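Local coordinates for thermophilic dibenzothiophene desulfurization enzyme C (Paenibacillus sp. A11-2, PDB 5XDC), which probably catalyses the flavin-dependent oxidation of dibenzothiophene by oxygen and reduced FMN, first to the 5-oxide and then to the 5,5-dioxide, at residues L103-P107 and E108-R112; L253-T256 and H257-G261; P293-L296 and A297-E301; K394-E397 and V398-F402. All blocks are in the same frame, centred on the assembly; numbering follows the deposited sequence.

Contact 1: L103-P107 and E108-R112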
loop_
_atom_site.group_PDB
_atom_site.type_symbol
_atom_site.label_atom_id
_atom_site.label_comp_id
_atom_site.label_asym_id
_atom_site.label_seq_id
_atom_site.Cartn_x
_atom_site.Cartn_y
_atom_site.Cartn_z
ATOM N N LEU B 103 19.477 16.489 31.356
ATOM C CA LEU B 103 20.566 15.592 31.009
ATOM C C LEU B 103 21.930 16.266 31.031
ATOM O O LEU B 103 22.943 15.565 31.103
ATOM C CB LEU B 103 20.334 14.996 29.616
ATOM C CG LEU B 103 19.180 14.005 29.522
ATOM C CD1 LEU B 103 18.820 13.773 28.045
ATOM C CD2 LEU B 103 19.542 12.683 30.209
ATOM N N PHE B 104 21.981 17.599 30.947
ATOM C CA PHE B 104 23.241 18.325 30.869
ATOM C C PHE B 104 23.472 19.300 32.016
ATOM O O PHE B 104 24.630 19.658 32.265
ATOM C CB PHE B 104 23.330 19.097 29.544
ATOM C CG PHE B 104 23.633 18.228 28.362
ATOM C CD1 PHE B 104 24.937 17.903 28.040
ATOM C CD2 PHE B 104 22.612 17.722 27.587
ATOM C CE1 PHE B 104 25.213 17.105 26.965
ATOM C CE2 PHE B 104 22.884 16.908 26.509
ATOM C CZ PHE B 104 24.184 16.607 26.195
ATOM N N ALA B 105 22.428 19.727 32.719
ATOM C CA ALA B 105 22.592 20.693 33.796
ATOM C C ALA B 105 23.276 20.048 34.996
ATOM O O ALA B 105 23.183 18.841 35.223
ATOM C CB ALA B 105 21.242 21.266 34.214
ATOM N N SER B 106 23.988 20.871 35.757
ATOM C CA SER B 106 24.579 20.409 36.996
ATOM C C SER B 106 23.506 20.251 38.068
ATOM O O SER B 106 22.438 20.866 37.996
ATOM C CB SER B 106 25.628 21.404 37.477
ATOM O OG SER B 106 24.989 22.561 37.969
ATOM N N PRO B 107 23.778 19.448 39.104
ATOM C CA PRO B 107 22.844 19.408 40.236
ATOM C C PRO B 107 22.587 20.777 40.836
ATOM O O PRO B 107 21.453 21.083 41.216
ATOM C CB PRO B 107 23.541 18.458 41.225
ATOM C CG PRO B 107 24.400 17.610 40.379
ATOM C CD PRO B 107 24.885 18.496 39.272
ATOM N N GLU B 108 23.610 21.632 40.912
ATOM C CA GLU B 108 23.407 22.963 41.475
ATOM C C GLU B 108 22.468 23.793 40.608
ATOM O O GLU B 108 21.583 24.487 41.128
ATOM C CB GLU B 108 24.749 23.680 41.643
ATOM C CG GLU B 108 25.654 23.101 42.724
ATOM C CD GLU B 108 26.260 21.762 42.346
ATOM O OE1 GLU B 108 26.423 21.487 41.134
ATOM O OE2 GLU B 108 26.575 20.979 43.270
ATOM N N GLN B 109 22.647 23.734 39.283
ATOM C CA GLN B 109 21.750 24.437 38.367
ATOM C C GLN B 109 20.313 23.971 38.544
ATOM O O GLN B 109 19.382 24.783 38.622
ATOM C CB GLN B 109 22.206 24.210 36.920
ATOM C CG GLN B 109 23.469 24.960 36.531
ATOM C CD GLN B 109 23.933 24.679 35.118
ATOM O OE1 GLN B 109 24.168 23.526 34.735
ATOM N NE2 GLN B 109 24.111 25.740 34.344
ATOM N N LYS B 110 20.111 22.653 38.608
ATOM C CA LYS B 110 18.758 22.128 38.740
ATOM C C LYS B 110 18.141 22.529 40.065
ATOM O O LYS B 110 16.940 22.817 40.139
ATOM C CB LYS B 110 18.757 20.611 38.614
ATOM C CG LYS B 110 19.289 20.077 37.330
ATOM C CD LYS B 110 19.088 18.582 37.335
ATOM C CE LYS B 110 20.073 17.897 36.466
ATOM N NZ LYS B 110 19.880 16.426 36.512
ATOM N N ALA B 111 18.946 22.544 41.132
ATOM C CA ALA B 111 18.427 22.925 42.436
ATOM C C ALA B 111 17.890 24.346 42.420
ATOM O O ALA B 111 16.946 24.665 43.152
ATOM C CB ALA B 111 19.521 22.774 43.490
ATOM N N ARG B 112 18.465 25.212 41.588
ATOM C CA ARG B 112 17.954 26.565 41.429
ATOM C C ARG B 112 16.822 26.636 40.413
ATOM O O ARG B 112 15.761 27.200 40.699
ATOM C CB ARG B 112 19.091 27.497 41.007
ATOM C CG ARG B 112 20.154 27.681 42.088
ATOM C CD ARG B 112 21.147 28.747 41.685
ATOM N NE ARG B 112 21.996 28.322 40.573
ATOM C CZ ARG B 112 23.140 27.656 40.700
ATOM N NH1 ARG B 112 23.597 27.313 41.901
ATOM N NH2 ARG B 112 23.830 27.330 39.615
HETATM O O HOH W 1 25.988 22.528 33.260
HETATM O O HOH W 2 22.566 16.342 34.354
#
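S106 and Q109 grip each other twice where one helix gives way to the next. The hydroxyl oxygen S106 OG accepts from Q109 N at 2.9 Å, with an N-H...O angle of 166°. In return the amide oxygen Q109 OE1 accepts from S106 N, also at 2.9 Å; this donor lies in the plane of the side-chain carbonyl, on a lone pair, and the bond is nearly straight at 171°. The torsions explain the reach: S106 OG sits between its own N and carbonyl carbon (chi1 73°), which turns it over the first turn of helix 107-119, while the Q109 chain runs extended beyond CG alongside the serine, bringing OE1 to S106 N, with Q109 CG 3.2 Å from S106 OG. Next to this pair, the aliphatic part of K110 lies against A105 in the linker, K110 CG being 3.9 Å from A105 CB. S106 O takes K110 N and P107 O takes A111 N, the first backbone bonds of the new helix.

Further out, the other end of the glutamine amide is fixed as well, because Q109 NE2 donates to L227 O and D225 O, so both ends of the buried amide are engaged and its rotation is set. K110 NZ reaches back to D102 O in the helix before, and a water donates to A105 O at 2.7 Å. A105 is the first residue to leave helical backbone angles after helix 85-104, and S106 is the N-cap of helix 107-119. Together, the reciprocal bonds of S106 and Q109 make a capping box at this helix-helix junction of the acyl-CoA dehydrogenase-like N-terminal domain.

Contact 2: L253-T256 and H257-G261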
loop_
_atom_site.group_PDB
_atom_site.type_symbol
_atom_site.label_atom_id
_atom_site.label_comp_id
_atom_site.label_asym_id
_atom_site.label_seq_id
_atom_site.Cartn_x
_atom_site.Cartn_y
_atom_site.Cartn_z
ATOM N N LEU B 253 10.424 10.154 20.253
ATOM C CA LEU B 253 9.198 9.525 20.739
ATOM C C LEU B 253 8.132 10.547 21.124
ATOM O O LEU B 253 6.933 10.244 21.039
ATOM C CB LEU B 253 9.499 8.587 21.915
ATOM C CG LEU B 253 8.384 7.607 22.265
ATOM C CD1 LEU B 253 8.119 6.636 21.152
ATOM C CD2 LEU B 253 8.741 6.827 23.528
ATOM N N ILE B 254 8.528 11.770 21.516
ATOM C CA ILE B 254 7.559 12.858 21.639
ATOM C C ILE B 254 6.859 13.083 20.301
ATOM O O ILE B 254 5.630 13.155 20.232
ATOM C CB ILE B 254 8.241 14.148 22.137
ATOM C CG1 ILE B 254 8.645 13.998 23.603
ATOM C CG2 ILE B 254 7.326 15.344 21.981
ATOM C CD1 ILE B 254 9.585 15.108 24.101
ATOM N N PHE B 255 7.640 13.196 19.222
ATOM C CA PHE B 255 7.049 13.393 17.903
ATOM C C PHE B 255 6.101 12.250 17.562
ATOM O O PHE B 255 5.006 12.468 17.019
ATOM C CB PHE B 255 8.144 13.495 16.844
ATOM C CG PHE B 255 9.130 14.630 17.057
ATOM C CD1 PHE B 255 8.805 15.716 17.836
ATOM C CD2 PHE B 255 10.376 14.600 16.433
ATOM C CE1 PHE B 255 9.710 16.765 18.013
ATOM C CE2 PHE B 255 11.285 15.641 16.607
ATOM C CZ PHE B 255 10.944 16.724 17.400
ATOM N N THR B 256 6.518 11.018 17.866
ATOM C CA THR B 256 5.688 9.847 17.601
ATOM C C THR B 256 4.318 9.987 18.246
ATOM O O THR B 256 3.292 9.679 17.632
ATOM C CB THR B 256 6.394 8.592 18.116
ATOM O OG1 THR B 256 7.631 8.418 17.431
ATOM C CG2 THR B 256 5.551 7.344 17.889
ATOM N N HIS B 257 4.277 10.464 19.491
ATOM C CA HIS B 257 3.006 10.639 20.174
ATOM C C HIS B 257 2.191 11.818 19.633
ATOM O O HIS B 257 0.959 11.805 19.734
ATOM C CB HIS B 257 3.276 10.775 21.669
ATOM C CG HIS B 257 3.567 9.463 22.328
ATOM N ND1 HIS B 257 4.814 8.876 22.306
ATOM C CD2 HIS B 257 2.753 8.590 22.970
ATOM C CE1 HIS B 257 4.759 7.708 22.927
ATOM N NE2 HIS B 257 3.521 7.510 23.336
ATOM N N LEU B 258 2.835 12.839 19.056
ATOM C CA LEU B 258 2.076 13.841 18.315
ATOM C C LEU B 258 1.329 13.188 17.166
ATOM O O LEU B 258 0.137 13.452 16.955
ATOM C CB LEU B 258 3.004 14.928 17.767
ATOM C CG LEU B 258 3.761 15.796 18.776
ATOM C CD1 LEU B 258 4.600 16.809 18.039
ATOM C CD2 LEU B 258 2.777 16.484 19.725
ATOM N N TYR B 259 2.013 12.304 16.434
ATOM C CA TYR B 259 1.408 11.674 15.262
ATOM C C TYR B 259 0.309 10.706 15.668
ATOM O O TYR B 259 -0.761 10.682 15.046
ATOM C CB TYR B 259 2.478 10.980 14.417
ATOM C CG TYR B 259 3.658 11.867 14.083
ATOM C CD1 TYR B 259 3.544 13.253 14.053
ATOM C CD2 TYR B 259 4.883 11.315 13.809
ATOM C CE1 TYR B 259 4.633 14.046 13.791
ATOM C CE2 TYR B 259 5.981 12.108 13.545
ATOM C CZ TYR B 259 5.849 13.476 13.555
ATOM O OH TYR B 259 6.960 14.237 13.293
ATOM N N LEU B 260 0.529 9.917 16.724
ATOM C CA LEU B 260 -0.540 9.039 17.206
ATOM C C LEU B 260 -1.727 9.839 17.732
ATOM O O LEU B 260 -2.883 9.453 17.539
ATOM C CB LEU B 260 -0.005 8.109 18.292
ATOM C CG LEU B 260 1.087 7.151 17.840
ATOM C CD1 LEU B 260 1.651 6.407 19.052
ATOM C CD2 LEU B 260 0.543 6.151 16.833
ATOM N N GLY B 261 -1.472 10.965 18.399
ATOM C CA GLY B 261 -2.573 11.785 18.871
ATOM C C GLY B 261 -3.384 12.393 17.740
ATOM O O GLY B 261 -4.621 12.382 17.768
#
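H257 turns back on L253, one turn earlier in helix 247-276, and its ring can be followed outward. H257 CB lies 3.6 Å from I254 O; CG stands close to L253 O; ND1 donates to that same oxygen at 2.8 Å and 170°, with the acceptor in the ring plane; CE1 rests 3.7 Å from L253 CG. L253 O also takes the routine helical bond from H257 N, so two donors reach it from opposite faces of its carbonyl plane. The leucine side chain helps because its CG is anti to its N (chi1 -165°), which brings the branch beside the imidazole. Y74 of helix 70-83 stacks on the same ring.

On another side of the helix, Y259 lays one ring face over F255 O, which stands 3.2 Å above the plane near its centre, and Y259 CZ comes 4.0 Å from F255 CB. Y259 OH is hydrogen-bonded to H385 ND1, and H385 lines the indole pocket; F255 meets H385 edge-to-face and also packs on H388 and Y93. With a phenylalanine in place of Y259, H385 ND1 would probably lose its hydroxyl partner and the imidazole would be less firmly set. The donation from H257 ND1 places a proton on that nitrogen, and the Y259-H385 bond is consistent with Y259 helping, from the second shell, to position H385 of the indole pocket.

Contact 3: P293-L296 and A297-E301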
loop_
_atom_site.group_PDB
_atom_site.type_symbol
_atom_site.label_atom_id
_atom_site.label_comp_id
_atom_site.label_asym_id
_atom_site.label_seq_id
_atom_site.Cartn_x
_atom_site.Cartn_y
_atom_site.Cartn_z
ATOM N N PRO B 293 -20.289 -1.570 3.794
ATOM C CA PRO B 293 -19.136 -2.438 4.078
ATOM C C PRO B 293 -17.809 -1.761 3.832
ATOM O O PRO B 293 -16.823 -2.092 4.502
ATOM C CB PRO B 293 -19.345 -3.627 3.129
ATOM C CG PRO B 293 -20.220 -3.107 2.050
ATOM C CD PRO B 293 -21.118 -2.109 2.704
ATOM N N TYR B 294 -17.758 -0.815 2.894
ATOM C CA TYR B 294 -16.502 -0.172 2.538
ATOM C C TYR B 294 -16.181 0.969 3.502
ATOM O O TYR B 294 -15.009 1.170 3.841
ATOM C CB TYR B 294 -16.583 0.279 1.075
ATOM C CG TYR B 294 -16.969 -0.877 0.148
ATOM C CD1 TYR B 294 -16.247 -2.065 0.158
ATOM C CD2 TYR B 294 -18.079 -0.798 -0.678
ATOM C CE1 TYR B 294 -16.595 -3.137 -0.652
ATOM C CE2 TYR B 294 -18.444 -1.866 -1.498
ATOM C CZ TYR B 294 -17.691 -3.031 -1.484
ATOM O OH TYR B 294 -18.035 -4.094 -2.290
ATOM N N VAL B 295 -17.206 1.667 4.003
ATOM C CA VAL B 295 -17.014 2.619 5.098
ATOM C C VAL B 295 -16.475 1.900 6.325
ATOM O O VAL B 295 -15.510 2.344 6.960
ATOM C CB VAL B 295 -18.331 3.347 5.422
ATOM C CG1 VAL B 295 -18.198 4.208 6.684
ATOM C CG2 VAL B 295 -18.779 4.192 4.243
ATOM N N LEU B 296 -17.108 0.782 6.687
ATOM C CA LEU B 296 -16.670 0.026 7.851
ATOM C C LEU B 296 -15.238 -0.465 7.693
ATOM O O LEU B 296 -14.470 -0.479 8.665
ATOM C CB LEU B 296 -17.621 -1.146 8.096
ATOM C CG LEU B 296 -18.966 -0.725 8.690
ATOM C CD1 LEU B 296 -19.942 -1.882 8.710
ATOM C CD2 LEU B 296 -18.778 -0.183 10.094
ATOM N N ALA B 297 -14.859 -0.869 6.479
ATOM C CA ALA B 297 -13.510 -1.369 6.248
ATOM C C ALA B 297 -12.466 -0.277 6.446
ATOM O O ALA B 297 -11.372 -0.536 6.965
ATOM C CB ALA B 297 -13.414 -1.962 4.843
ATOM N N ILE B 298 -12.778 0.953 6.046
ATOM C CA ILE B 298 -11.833 2.047 6.248
ATOM C C ILE B 298 -11.639 2.298 7.732
ATOM O O ILE B 298 -10.501 2.373 8.219
ATOM C CB ILE B 298 -12.307 3.314 5.514
ATOM C CG1 ILE B 298 -12.141 3.133 4.012
ATOM C CG2 ILE B 298 -11.524 4.552 6.000
ATOM C CD1 ILE B 298 -12.835 4.195 3.192
ATOM N N TYR B 299 -12.738 2.417 8.484
ATOM C CA TYR B 299 -12.605 2.620 9.923
ATOM C C TYR B 299 -11.881 1.454 10.583
ATOM O O TYR B 299 -11.043 1.658 11.467
ATOM C CB TYR B 299 -13.970 2.843 10.571
ATOM C CG TYR B 299 -14.456 4.262 10.351
ATOM C CD1 TYR B 299 -13.892 5.323 11.054
ATOM C CD2 TYR B 299 -15.470 4.548 9.449
ATOM C CE1 TYR B 299 -14.309 6.617 10.851
ATOM C CE2 TYR B 299 -15.884 5.844 9.243
ATOM C CZ TYR B 299 -15.303 6.867 9.956
ATOM O OH TYR B 299 -15.708 8.168 9.762
ATOM N N GLY B 300 -12.170 0.230 10.147
ATOM C CA GLY B 300 -11.553 -0.927 10.774
ATOM C C GLY B 300 -10.063 -1.000 10.511
ATOM O O GLY B 300 -9.275 -1.260 11.426
ATOM N N GLU B 301 -9.655 -0.773 9.262
ATOM C CA GLU B 301 -8.234 -0.832 8.927
ATOM C C GLU B 301 -7.442 0.163 9.760
ATOM O O GLU B 301 -6.412 -0.181 10.354
ATOM C CB GLU B 301 -8.027 -0.554 7.439
#
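V295 and Y299 meet one turn apart near the start of helix 293-324, a long helix of the acyl-CoA dehydrogenase-like C-terminal helical domain. Their side chains lie side by side and point the same way. The valine methyl V295 CG1 approaches the tyrosine at its ring edge, in the ring plane, 3.8 Å from Y299 CE2. V295 CG1 is anti to the backbone N (chi1 172°), which swings this methyl along the helix to the ring. Nearer the backbone, Y299 CD2 lies 3.3 Å from V295 O, the oxygen that accepts Y299 N in a bond of 174°.

This is the tightly packed part. The ring is buried between L267, A270 and A271 of helix 247-276 and A362 of helix 331-363, and its hydroxyl is hydrogen-bonded to S274 OG. L403 of the second subunit covers both V295 and Y299. Were Y299 replaced by an alanine, the space between the three helices would probably be left unfilled and S274 OG would lose its phenol partner.

Looser within the helix are P293 and A297, both partly exposed. A297 CB, 3.4 Å from P293 O, meets I395 of the second subunit and Y294 of the third. I298, also partly exposed, packs instead on L359 and A362 of helix 331-363. Y294 points away from the following turn: its OH bonds P293 O of the third subunit, the reverse bond is made in exchange, and Y393 of the fourth subunit meets its ring edge-to-face. A side-chain carbon on G300 would crowd L296 O, which accepts from G300 N at 2.8 Å.

Contact 4: K394-E397 and V398-F402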
loop_
_atom_site.group_PDB
_atom_site.type_symbol
_atom_site.label_atom_id
_atom_site.label_comp_id
_atom_site.label_asym_id
_atom_site.label_seq_id
_atom_site.Cartn_x
_atom_site.Cartn_y
_atom_site.Cartn_z
ATOM N N LYS B 394 14.943 7.277 8.971
ATOM C CA LYS B 394 14.573 6.433 10.104
ATOM C C LYS B 394 14.432 4.987 9.654
ATOM O O LYS B 394 14.884 4.064 10.345
ATOM C CB LYS B 394 13.282 6.933 10.749
ATOM C CG LYS B 394 13.445 8.242 11.507
ATOM C CD LYS B 394 14.184 8.043 12.848
ATOM C CE LYS B 394 14.888 9.329 13.285
ATOM N NZ LYS B 394 16.074 9.600 12.433
ATOM N N ILE B 395 13.852 4.777 8.469
ATOM C CA ILE B 395 13.730 3.430 7.911
ATOM C C ILE B 395 15.114 2.839 7.652
ATOM O O ILE B 395 15.392 1.687 8.019
ATOM C CB ILE B 395 12.851 3.462 6.640
ATOM C CG1 ILE B 395 11.391 3.714 7.033
ATOM C CG2 ILE B 395 13.002 2.181 5.840
ATOM C CD1 ILE B 395 10.502 4.183 5.880
ATOM N N ARG B 396 16.009 3.618 7.024
ATOM C CA ARG B 396 17.372 3.142 6.791
ATOM C C ARG B 396 18.069 2.788 8.100
ATOM O O ARG B 396 18.788 1.788 8.173
ATOM C CB ARG B 396 18.198 4.187 6.032
ATOM C CG ARG B 396 19.578 3.663 5.579
ATOM C CD ARG B 396 20.443 4.744 4.939
ATOM N NE ARG B 396 21.641 4.174 4.313
ATOM C CZ ARG B 396 22.727 3.785 4.976
ATOM N NH1 ARG B 396 22.797 3.901 6.297
ATOM N NH2 ARG B 396 23.757 3.275 4.317
ATOM N N GLU B 397 17.869 3.597 9.136
ATOM C CA GLU B 397 18.507 3.343 10.422
ATOM C C GLU B 397 18.019 2.033 11.036
ATOM O O GLU B 397 18.820 1.240 11.547
ATOM C CB GLU B 397 18.272 4.537 11.348
ATOM C CG GLU B 397 19.090 5.763 10.921
ATOM C CD GLU B 397 18.493 7.115 11.340
ATOM O OE1 GLU B 397 17.479 7.174 12.075
ATOM O OE2 GLU B 397 19.067 8.133 10.903
ATOM N N VAL B 398 16.718 1.774 10.987
ATOM C CA VAL B 398 16.229 0.500 11.501
ATOM C C VAL B 398 16.756 -0.654 10.652
ATOM O O VAL B 398 17.112 -1.712 11.176
ATOM C CB VAL B 398 14.696 0.508 11.578
ATOM C CG1 VAL B 398 14.165 -0.844 12.010
ATOM C CG2 VAL B 398 14.221 1.595 12.558
ATOM N N GLY B 399 16.815 -0.480 9.329
ATOM C CA GLY B 399 17.321 -1.553 8.484
ATOM C C GLY B 399 18.797 -1.829 8.705
ATOM O O GLY B 399 19.234 -2.986 8.703
ATOM N N ASN B 400 19.584 -0.772 8.883
ATOM C CA ASN B 400 21.015 -0.919 9.129
ATOM C C ASN B 400 21.261 -1.648 10.445
ATOM O O ASN B 400 22.194 -2.453 10.557
ATOM C CB ASN B 400 21.672 0.460 9.139
ATOM C CG ASN B 400 23.156 0.421 8.832
ATOM O OD1 ASN B 400 23.678 -0.537 8.254
ATOM N ND2 ASN B 400 23.850 1.498 9.207
ATOM N N TRP B 401 20.425 -1.392 11.449
ATOM C CA TRP B 401 20.504 -2.160 12.686
ATOM C C TRP B 401 20.101 -3.619 12.464
ATOM O O TRP B 401 20.824 -4.547 12.856
ATOM C CB TRP B 401 19.620 -1.524 13.757
ATOM C CG TRP B 401 19.372 -2.456 14.887
ATOM C CD1 TRP B 401 20.226 -2.741 15.917
ATOM C CD2 TRP B 401 18.206 -3.259 15.091
ATOM N NE1 TRP B 401 19.648 -3.667 16.755
ATOM C CE2 TRP B 401 18.410 -3.998 16.271
ATOM C CE3 TRP B 401 17.002 -3.415 14.395
ATOM C CZ2 TRP B 401 17.455 -4.887 16.766
ATOM C CZ3 TRP B 401 16.052 -4.288 14.891
ATOM C CH2 TRP B 401 16.284 -5.012 16.066
ATOM N N PHE B 402 18.945 -3.852 11.843
ATOM C CA PHE B 402 18.475 -5.230 11.738
ATOM C C PHE B 402 19.414 -6.080 10.890
ATOM O O PHE B 402 19.747 -7.219 11.256
ATOM C CB PHE B 402 17.060 -5.297 11.173
ATOM C CG PHE B 402 16.497 -6.676 11.235
ATOM C CD1 PHE B 402 15.823 -7.104 12.359
ATOM C CD2 PHE B 402 16.723 -7.576 10.210
ATOM C CE1 PHE B 402 15.352 -8.399 12.444
ATOM C CE2 PHE B 402 16.257 -8.863 10.296
ATOM C CZ PHE B 402 15.577 -9.277 11.399
#
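R396 and N400 both carry CG anti to the backbone N (chi1 -172° in the arginine), and this sends their side chains off the helix side by side in the same direction. The arginine stays extended as far as NE, so its guanidinium draws level with the asparagine amide: R396 NH1 lies 3.9 Å from N400 ND2, with the two planes turned 66° apart. Both atoms are donors, so the approach is a packing contact. The amide is held from its other end, where N400 OD1 accepts from N404 ND2. Closer in, N400 CB rests 3.3 Å from R396 O, the oxygen that takes N400 N in the helical bond at 2.8 Å.

R396 and N400, like the backbone bonds, follow the i to i+4 spacing of an alpha-helix, here helix 391-404, which packs against two other subunits of the tetramer. R396 lies on L296 of the second subunit and on Y294 of the fourth, while V398 touches both G300 of the second subunit and S343 of its own chain. W401 meets V339, which like S343 belongs to helix 331-363.

K394 and E397 pair within the first turn, at i to i+3. K394 NZ donates to E397 OE1 at 2.8 Å, a salt bridge received on the syn lone pair of the carboxylate; the lysine bends at chi2 (-74°) to reach it. The same ammonium also donates to Y413 O, the backbone of a residue that contributes to FMN binding, while V398 CG2 touches K394 O at 3.4 Å.

Contact 2 is the core of the set, wholly buried, its centre about 7 Å from the chain's centre, whereas contact 1 is a surface junction and contact 4 is partly buried. Contact 3 is buried too, its centre about 31 Å from the chain's centre, covered by helices of its own chain and by other subunits. Contacts 2 and 3 lie on consecutive helices, 247-276 and 293-324, and contacts 3 and 4 both touch the second subunit. The chemistry follows place: reciprocal capping between two helices in contact 1, an imidazole and a phenol inside the helical core in contact 2, apolar packing with intersubunit tyrosine bonds in contact 3, and a salt bridge beside interface packing in contact 4.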